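Local structure of DNA-(apurinic or apyrimidinic site) endonuclease 2 (Xenopus laevis, 6WCD) at residues Gln115-Leu127 with Glu134-Ala146. The protein cleaves DNA in base excision repair, acting as a 3'-5' exonuclease and as a weak endonuclease at apurinic or apyrimidinic sites. Numbering follows the deposited sequence. Where two conformers were deposited one is given.
Sequences QEGRAVLTQHRIL and ETLTVINVYCPRA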
loop_
_atom_site.group_PDB
_atom_site.type_symbol
_atom_site.label_atom_id
_atom_site.label_comp_id
_atom_site.label_asym_id
_atom_site.label_seq_id
_atom_site.Cartn_x
_atom_site.Cartn_y
_atom_site.Cartn_z
ATOM N N GLN A 115 10.585 -7.959 -8.021
ATOM C CA GLN A 115 10.802 -7.349 -9.326
ATOM C C GLN A 115 9.525 -6.938 -10.047
ATOM O O GLN A 115 9.600 -6.564 -11.222
ATOM C CB GLN A 115 11.598 -8.304 -10.224
ATOM C CG GLN A 115 10.833 -9.512 -10.629
ATOM C CD GLN A 115 11.621 -10.464 -11.517
ATOM O OE1 GLN A 115 12.804 -10.245 -11.812
ATOM N NE2 GLN A 115 10.978 -11.552 -11.924
ATOM N N GLU A 116 8.361 -7.051 -9.438
ATOM C CA GLU A 116 7.118 -6.740 -10.124
ATOM C C GLU A 116 6.497 -5.416 -9.674
ATOM O O GLU A 116 5.342 -5.131 -9.991
ATOM C CB GLU A 116 6.100 -7.874 -9.935
ATOM C CG GLU A 116 6.550 -9.166 -10.571
ATOM C CD GLU A 116 5.502 -10.287 -10.583
ATOM O OE1 GLU A 116 4.321 -10.096 -10.142
ATOM O OE2 GLU A 116 5.893 -11.416 -11.031
ATOM N N GLY A 117 7.262 -4.584 -8.998
ATOM C CA GLY A 117 6.750 -3.265 -8.630
ATOM C C GLY A 117 5.600 -3.304 -7.651
ATOM O O GLY A 117 4.620 -2.573 -7.811
ATOM N N ARG A 118 5.679 -4.176 -6.656
ATOM C CA ARG A 118 4.552 -4.393 -5.764
ATOM C C ARG A 118 4.683 -3.826 -4.366
ATOM O O ARG A 118 3.764 -3.974 -3.558
ATOM C CB ARG A 118 4.312 -5.904 -5.640
ATOM C CG ARG A 118 3.866 -6.531 -6.955
ATOM C CD ARG A 118 3.535 -8.025 -6.803
ATOM N NE ARG A 118 3.079 -8.521 -8.082
ATOM C CZ ARG A 118 1.893 -8.296 -8.614
ATOM N NH1 ARG A 118 1.615 -8.698 -9.832
ATOM N NH2 ARG A 118 0.958 -7.709 -7.895
ATOM N N ALA A 119 5.788 -3.203 -4.021
ATOM C CA ALA A 119 5.936 -2.631 -2.689
ATOM C C ALA A 119 6.864 -1.426 -2.694
ATOM O O ALA A 119 7.917 -1.437 -3.351
ATOM C CB ALA A 119 6.484 -3.653 -1.710
ATOM N N VAL A 120 6.501 -0.402 -1.960
ATOM C CA VAL A 120 7.376 0.733 -1.708
ATOM C C VAL A 120 7.179 1.115 -0.244
ATOM O O VAL A 120 6.059 1.070 0.288
ATOM C CB VAL A 120 7.140 1.890 -2.707
ATOM C CG1 VAL A 120 5.826 2.501 -2.550
ATOM C CG2 VAL A 120 8.268 2.938 -2.607
ATOM N N LEU A 121 8.279 1.398 0.404
ATOM C CA LEU A 121 8.318 1.754 1.829
ATOM C C LEU A 121 8.813 3.174 1.993
ATOM O O LEU A 121 9.825 3.567 1.398
ATOM C CB LEU A 121 9.236 0.841 2.639
ATOM C CG LEU A 121 8.682 -0.574 2.838
ATOM C CD1 LEU A 121 8.642 -1.381 1.587
ATOM C CD2 LEU A 121 9.501 -1.272 3.933
ATOM N N THR A 122 8.100 3.955 2.825
ATOM C CA THR A 122 8.547 5.306 3.171
ATOM C C THR A 122 8.542 5.412 4.692
ATOM O O THR A 122 7.688 4.819 5.353
ATOM C CB THR A 122 7.679 6.396 2.516
ATOM O OG1 THR A 122 6.302 6.234 2.815
ATOM C CG2 THR A 122 7.816 6.458 0.983
ATOM N N GLN A 123 9.533 6.109 5.238
ATOM C CA GLN A 123 9.657 6.222 6.680
ATOM C C GLN A 123 9.607 7.687 7.057
ATOM O O GLN A 123 10.341 8.499 6.502
ATOM C CB GLN A 123 10.953 5.552 7.130
ATOM C CG GLN A 123 11.121 5.401 8.586
ATOM C CD GLN A 123 12.286 4.473 8.873
ATOM O OE1 GLN A 123 13.436 4.914 8.901
ATOM N NE2 GLN A 123 12.003 3.187 9.045
ATOM N N HIS A 124 8.744 7.999 8.031
ATOM C CA HIS A 124 8.346 9.350 8.385
ATOM C C HIS A 124 8.553 9.533 9.880
ATOM O O HIS A 124 8.102 8.708 10.678
ATOM C CB HIS A 124 6.859 9.558 8.050
ATOM C CG HIS A 124 6.501 9.195 6.639
ATOM N ND1 HIS A 124 6.461 10.111 5.617
ATOM C CD2 HIS A 124 6.233 7.991 6.075
ATOM C CE1 HIS A 124 6.184 9.481 4.482
ATOM N NE2 HIS A 124 6.031 8.205 4.729
ATOM N N ARG A 125 9.116 10.646 10.293
ATOM C CA ARG A 125 9.112 10.926 11.727
ATOM C C ARG A 125 7.779 11.574 12.093
ATOM O O ARG A 125 7.228 12.378 11.328
ATOM C CB ARG A 125 10.258 11.843 12.084
ATOM C CG ARG A 125 11.625 11.184 11.924
ATOM C CD ARG A 125 11.874 10.044 12.964
ATOM N NE ARG A 125 12.573 10.538 14.157
ATOM C CZ ARG A 125 12.832 9.828 15.257
ATOM N NH1 ARG A 125 13.490 10.387 16.261
ATOM N NH2 ARG A 125 12.436 8.572 15.378
ATOM N N ILE A 126 7.266 11.218 13.267
ATOM C CA ILE A 126 5.969 11.721 13.719
ATOM C C ILE A 126 6.125 12.081 15.191
ATOM O O ILE A 126 6.990 11.568 15.906
ATOM C CB ILE A 126 4.798 10.724 13.532
ATOM C CG1 ILE A 126 5.056 9.407 14.298
ATOM C CG2 ILE A 126 4.489 10.519 12.061
ATOM C CD1 ILE A 126 3.824 8.529 14.452
ATOM N N LEU A 127 5.266 13.003 15.665
ATOM C CA LEU A 127 5.141 13.305 17.078
ATOM C C LEU A 127 3.896 12.618 17.615
ATOM O O LEU A 127 2.810 12.799 17.070
ATOM C CB LEU A 127 5.076 14.810 17.302
ATOM C CG LEU A 127 6.340 15.561 16.869
ATOM C CD1 LEU A 127 6.054 17.062 16.866
ATOM C CD2 LEU A 127 7.478 15.240 17.803
ATOM N N GLU A 134 8.755 9.669 17.115
ATOM C CA GLU A 134 8.811 8.257 16.771
ATOM C C GLU A 134 8.900 8.140 15.267
ATOM O O GLU A 134 8.665 9.070 14.506
ATOM C CB GLU A 134 7.559 7.507 17.251
ATOM C CG GLU A 134 7.442 7.556 18.773
ATOM C CD GLU A 134 6.689 6.384 19.351
ATOM O OE1 GLU A 134 5.450 6.477 19.458
ATOM O OE2 GLU A 134 7.343 5.376 19.700
ATOM N N THR A 135 9.239 6.940 14.794
ATOM C CA THR A 135 9.255 6.644 13.379
ATOM C C THR A 135 7.964 5.946 12.988
ATOM O O THR A 135 7.459 5.096 13.746
ATOM C CB THR A 135 10.463 5.754 13.060
ATOM O OG1 THR A 135 11.657 6.438 13.448
ATOM C CG2 THR A 135 10.510 5.401 11.599
ATOM N N LEU A 136 7.429 6.296 11.823
ATOM C CA LEU A 136 6.303 5.594 11.203
ATOM C C LEU A 136 6.751 5.115 9.839
ATOM O O LEU A 136 7.135 5.925 8.980
ATOM C CB LEU A 136 5.131 6.527 11.049
ATOM C CG LEU A 136 3.973 6.009 10.253
ATOM C CD1 LEU A 136 3.299 4.850 10.966
ATOM C CD2 LEU A 136 2.923 7.111 10.020
ATOM N N THR A 137 6.710 3.802 9.627
ATOM C CA THR A 137 7.026 3.249 8.327
ATOM C C THR A 137 5.744 2.850 7.628
ATOM O O THR A 137 4.932 2.113 8.195
ATOM C CB THR A 137 7.962 2.052 8.460
ATOM O OG1 THR A 137 9.162 2.451 9.115
ATOM C CG2 THR A 137 8.386 1.548 7.085
ATOM N N VAL A 138 5.544 3.343 6.402
ATOM C CA VAL A 138 4.400 3.069 5.558
ATOM C C VAL A 138 4.813 2.089 4.472
ATOM O O VAL A 138 5.730 2.371 3.679
ATOM C CB VAL A 138 3.874 4.386 4.957
ATOM C CG1 VAL A 138 2.776 4.121 3.999
ATOM C CG2 VAL A 138 3.441 5.335 6.041
ATOM N N ILE A 139 4.173 0.918 4.446
ATOM C CA ILE A 139 4.457 -0.124 3.494
ATOM C C ILE A 139 3.276 -0.206 2.555
ATOM O O ILE A 139 2.210 -0.654 2.965
ATOM C CB ILE A 139 4.660 -1.456 4.201
ATOM C CG1 ILE A 139 5.697 -1.313 5.316
ATOM C CG2 ILE A 139 5.079 -2.532 3.206
ATOM C CD1 ILE A 139 6.006 -2.629 6.078
ATOM N N ASN A 140 3.479 0.203 1.315
ATOM C CA ASN A 140 2.436 0.336 0.290
ATOM C C ASN A 140 2.563 -0.879 -0.629
ATOM O O ASN A 140 3.588 -1.029 -1.310
ATOM C CB ASN A 140 2.663 1.649 -0.457
ATOM C CG ASN A 140 1.788 1.833 -1.662
ATOM O OD1 ASN A 140 0.887 1.034 -1.887
ATOM N ND2 ASN A 140 2.054 2.870 -2.445
ATOM N N VAL A 141 1.554 -1.767 -0.644
ATOM C CA VAL A 141 1.658 -3.065 -1.345
ATOM C C VAL A 141 0.530 -3.304 -2.315
ATOM O O VAL A 141 -0.633 -2.922 -2.085
ATOM C CB VAL A 141 1.748 -4.255 -0.377
ATOM C CG1 VAL A 141 2.967 -4.166 0.468
ATOM C CG2 VAL A 141 0.527 -4.346 0.558
ATOM N N TYR A 142 0.857 -3.951 -3.447
ATOM C CA TYR A 142 -0.090 -4.466 -4.429
ATOM C C TYR A 142 0.144 -5.960 -4.501
ATOM O O TYR A 142 1.036 -6.401 -5.212
ATOM C CB TYR A 142 0.087 -3.780 -5.791
ATOM C CG TYR A 142 -0.804 -4.270 -6.916
ATOM C CD1 TYR A 142 -2.144 -4.528 -6.715
ATOM C CD2 TYR A 142 -0.302 -4.505 -8.180
ATOM C CE1 TYR A 142 -2.967 -5.010 -7.741
ATOM C CE2 TYR A 142 -1.098 -4.968 -9.200
ATOM C CZ TYR A 142 -2.433 -5.217 -8.987
ATOM O OH TYR A 142 -3.226 -5.697 -10.018
ATOM N N CYS A 143 -0.632 -6.734 -3.769
ATOM C CA CYS A 143 -0.354 -8.163 -3.640
ATOM C C CYS A 143 -0.742 -8.875 -4.941
ATOM O O CYS A 143 -1.614 -8.421 -5.694
ATOM C CB CYS A 143 -1.098 -8.697 -2.436
ATOM S SG CYS A 143 -0.420 -8.045 -0.850
ATOM N N PRO A 144 -0.070 -9.976 -5.251
ATOM C CA PRO A 144 -0.351 -10.712 -6.470
ATOM C C PRO A 144 -1.659 -11.475 -6.410
ATOM O O PRO A 144 -2.349 -11.543 -5.378
ATOM C CB PRO A 144 0.810 -11.716 -6.556
ATOM C CG PRO A 144 1.751 -11.367 -5.459
ATOM C CD PRO A 144 1.089 -10.524 -4.511
ATOM N N ARG A 145 -1.973 -12.022 -7.555
ATOM C CA ARG A 145 -3.152 -12.790 -7.648
ATOM C C ARG A 145 -2.795 -14.178 -8.159
ATOM O O ARG A 145 -1.900 -14.356 -8.968
ATOM C CB ARG A 145 -4.139 -12.143 -8.617
ATOM N N ALA A 146 -3.542 -15.163 -7.689
ATOM C CA ALA A 146 -3.482 -16.522 -8.204
ATOM C C ALA A 146 -4.143 -16.538 -9.584
ATOM O O ALA A 146 -4.969 -15.672 -9.913
ATOM C CB ALA A 146 -4.175 -17.491 -7.272
HETATM O O HOH W 1 5.128 4.089 1.156
#
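Strands 119-127 and 134-142 pair as an antiparallel hairpin, their axes 4.6 Å apart at closest approach, with paired backbone bonds at Val120-Asn140, Thr122-Val138, His124-Leu136 and Ile126-Glu134. One further bond, from Tyr142 N to Arg118 O, carries the ladder past Ala119. Beyond it Arg118 reaches across with an extended chain: its NH2 gives a hydrogen bond to Tyr142 O (3.0 Å), in the guanidinium plane but 47° above the carbonyl plane. NE and NH1 of the same group both grip Glu116 OE1, the NE contact being a salt bridge of 2.9 Å, while Pro144 CA lies over one guanidinium face. Without the guanidinium, as with an alanine here, Tyr142 O would probably lose this donor, Glu116 OE1 would lose NE and NH1, though Arg153 also forms a salt bridge with it, and a gap would open beside Pro144.

In this catalytic domain, of DNase I-like fold, the hairpin lies within one sheet, and the faces differ. Leu121 and Ile139 lie side by side, CG to CG1 3.9 Å, on the face where Leu121 and Thr137 also meet Ile171 of helix 152-173. Further along that face, Gln123 NE2 donates to Thr137 OG1 almost straight (2.9 Å, 173°), and in the conformer given here Thr135 OG1 accepts from Arg125 NH2, while Arg125 NE pairs with Glu133. On the other face, against strand 68-72, Thr122 OG1 is 2.8 Å from His124 NE2 and also bonds a water that donates to Val138 O. Asn140, CG anti to N (chi1 172°), has its OD1 hydrogen-bonded to Gln33 NE2 and its ND2 to Thr70 OG1. Tyr142, assigned to the active site by similarity, touches Glu34, a magnesium ligand.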